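Acetyltransferase, GNAT family (Streptococcus pneumoniae, PDB 2I79) binds acetyl coenzyme A and, as a GNAT-family acetyltransferase, probably transfers its acetyl group to the amino group of an acceptor, possibly an amino acid such as glutamate. Local coordinates at residues V74-D79 and E109-W114. Sequence-based numbering, arbitrary orientation.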
loop_
_atom_site.group_PDB
_atom_site.type_symbol
_atom_site.label_atom_id
_atom_site.label_comp_id
_atom_site.label_asym_id
_atom_site.label_seq_id
_atom_site.Cartn_x
_atom_site.Cartn_y
_atom_site.Cartn_z
ATOM N N VAL A 74 10.964 2.267 -13.971
ATOM C CA VAL A 74 10.769 1.324 -12.879
ATOM C C VAL A 74 10.881 2.130 -11.578
ATOM O O VAL A 74 11.765 2.973 -11.403
ATOM C CB VAL A 74 11.710 0.063 -12.942
ATOM C CG1 VAL A 74 13.166 0.429 -13.061
ATOM C CG2 VAL A 74 11.483 -0.859 -11.701
ATOM N N ASN A 75 9.936 1.880 -10.681
ATOM C CA ASN A 75 9.825 2.603 -9.442
ATOM C C ASN A 75 9.864 1.611 -8.289
ATOM O O ASN A 75 9.124 0.610 -8.287
ATOM C CB ASN A 75 8.500 3.326 -9.469
ATOM C CG ASN A 75 8.544 4.633 -8.794
ATOM O OD1 ASN A 75 7.975 4.799 -7.713
ATOM N ND2 ASN A 75 9.235 5.587 -9.401
ATOM N N ILE A 76 10.762 1.833 -7.341
ATOM C CA ILE A 76 10.643 1.166 -6.049
ATOM C C ILE A 76 10.275 2.183 -4.980
ATOM O O ILE A 76 10.932 3.206 -4.809
ATOM C CB ILE A 76 11.894 0.429 -5.625
ATOM C CG1 ILE A 76 12.271 -0.625 -6.670
ATOM C CG2 ILE A 76 11.655 -0.194 -4.258
ATOM C CD1 ILE A 76 13.616 -1.256 -6.411
ATOM N N THR A 77 9.194 1.866 -4.290
ATOM C CA THR A 77 8.627 2.659 -3.217
ATOM C C THR A 77 8.686 1.843 -1.929
ATOM O O THR A 77 8.706 0.628 -1.973
ATOM C CB THR A 77 7.185 2.995 -3.592
ATOM O OG1 THR A 77 7.150 4.331 -4.080
ATOM C CG2 THR A 77 6.244 2.813 -2.442
ATOM N N ALA A 78 8.719 2.514 -0.783
ATOM C CA ALA A 78 8.885 1.826 0.497
ATOM C C ALA A 78 8.546 2.717 1.682
ATOM O O ALA A 78 8.850 3.911 1.680
ATOM C CB ALA A 78 10.315 1.318 0.631
ATOM N N ASP A 79 7.949 2.119 2.702
ATOM C CA ASP A 79 7.749 2.767 3.998
ATOM C C ASP A 79 9.023 2.803 4.804
ATOM O O ASP A 79 9.946 2.059 4.521
ATOM C CB ASP A 79 6.668 2.023 4.772
ATOM C CG ASP A 79 5.291 2.253 4.180
ATOM O OD1 ASP A 79 5.149 3.097 3.254
ATOM O OD2 ASP A 79 4.344 1.599 4.638
ATOM N N GLU A 109 15.614 -5.844 -14.229
ATOM C CA GLU A 109 16.872 -6.400 -13.712
ATOM C C GLU A 109 17.732 -5.353 -13.050
ATOM O O GLU A 109 18.389 -5.632 -12.050
ATOM C CB GLU A 109 17.700 -7.103 -14.777
ATOM C CG GLU A 109 18.056 -8.604 -14.436
ATOM C CD GLU A 109 18.057 -8.966 -12.915
ATOM O OE1 GLU A 109 17.316 -9.916 -12.560
ATOM O OE2 GLU A 109 18.777 -8.318 -12.085
ATOM N N GLU A 110 17.743 -4.149 -13.610
ATOM C CA GLU A 110 18.493 -3.062 -12.994
ATOM C C GLU A 110 17.922 -2.697 -11.626
ATOM O O GLU A 110 18.671 -2.397 -10.666
ATOM C CB GLU A 110 18.536 -1.834 -13.896
ATOM C CG GLU A 110 19.516 -1.955 -15.057
ATOM C CD GLU A 110 20.870 -2.534 -14.647
ATOM O OE1 GLU A 110 21.456 -2.049 -13.654
ATOM O OE2 GLU A 110 21.336 -3.493 -15.317
ATOM N N ALA A 111 16.596 -2.711 -11.539
ATOM C CA ALA A 111 15.918 -2.396 -10.292
ATOM C C ALA A 111 16.271 -3.453 -9.256
ATOM O O ALA A 111 16.579 -3.123 -8.120
ATOM C CB ALA A 111 14.395 -2.316 -10.511
ATOM N N ILE A 112 16.228 -4.729 -9.652
ATOM C CA ILE A 112 16.544 -5.841 -8.738
ATOM C C ILE A 112 17.995 -5.769 -8.230
ATOM O O ILE A 112 18.274 -6.014 -7.054
ATOM C CB ILE A 112 16.295 -7.215 -9.408
ATOM C CG1 ILE A 112 14.786 -7.433 -9.673
ATOM C CG2 ILE A 112 16.887 -8.345 -8.561
ATOM C CD1 ILE A 112 14.474 -8.597 -10.689
ATOM N N GLU A 113 18.907 -5.433 -9.134
ATOM C CA GLU A 113 20.316 -5.303 -8.802
ATOM C C GLU A 113 20.535 -4.161 -7.807
ATOM O O GLU A 113 21.283 -4.318 -6.850
ATOM C CB GLU A 113 21.110 -5.013 -10.064
ATOM C CG GLU A 113 22.316 -5.871 -10.243
ATOM C CD GLU A 113 22.991 -5.596 -11.575
ATOM O OE1 GLU A 113 23.047 -6.533 -12.423
ATOM O OE2 GLU A 113 23.440 -4.431 -11.762
ATOM N N TRP A 114 19.888 -3.013 -8.040
ATOM C CA TRP A 114 19.958 -1.904 -7.101
ATOM C C TRP A 114 19.401 -2.353 -5.740
ATOM O O TRP A 114 20.000 -2.087 -4.698
ATOM C CB TRP A 114 19.209 -0.666 -7.625
ATOM C CG TRP A 114 19.280 0.496 -6.666
ATOM C CD1 TRP A 114 20.243 1.465 -6.621
ATOM C CD2 TRP A 114 18.388 0.773 -5.572
ATOM N NE1 TRP A 114 20.005 2.323 -5.583
ATOM C CE2 TRP A 114 18.877 1.921 -4.919
ATOM C CE3 TRP A 114 17.229 0.160 -5.079
ATOM C CZ2 TRP A 114 18.233 2.482 -3.820
ATOM C CZ3 TRP A 114 16.606 0.711 -3.987
ATOM C CH2 TRP A 114 17.107 1.858 -3.368
#
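Methyl against methyl, Val74 on strand 69-77 and Ala111 on helix 103-117 make the closest touch between residues 74-79 and 109-114. The CB of Ala111 sits against both branches of Val74: 3.5 Å from CG2, closer than usual for two carbons, and 3.9 Å from CG1. With CG2 placed anti to the backbone N (CG1 at chi1 53°), both methyls of Val74 are presented to the helix. The small side chain of Ala111 is consistent with the close approach of helix and sheet; the segment axes come to 9.1 Å at 30°.

Two residues on, Ile76 makes a looser apolar contact through the end of its longer branch. An extended chain (chi2 172°) carries CD1 of Ile76 out to the helix, 4.3 Å from Ala111 CB. CD1 of Ile76 also meets the six-membered ring of Trp114 obliquely, 4.1 Å from CE3. In the GNAT fold a helix of this kind follows the central strand 87-94 and packs on one face of the mixed sheet, here as the helix of a beta-alpha-beta crossover to the parallel strand 123-129; Val74 and Ile76 face it from the neighbouring antiparallel strand, with acetyl coenzyme A bound about 7 Å from the Val74 side chain.

Against the backbone, CD1 of Ile76 makes a van der Waals approach of 3.9 Å to Ala111 O.

Leu90 of strand 87-94 touches both strand residues. On strand 60-66, Leu62 packs on Val74, while Ile60 touches Ile76 and Trp114.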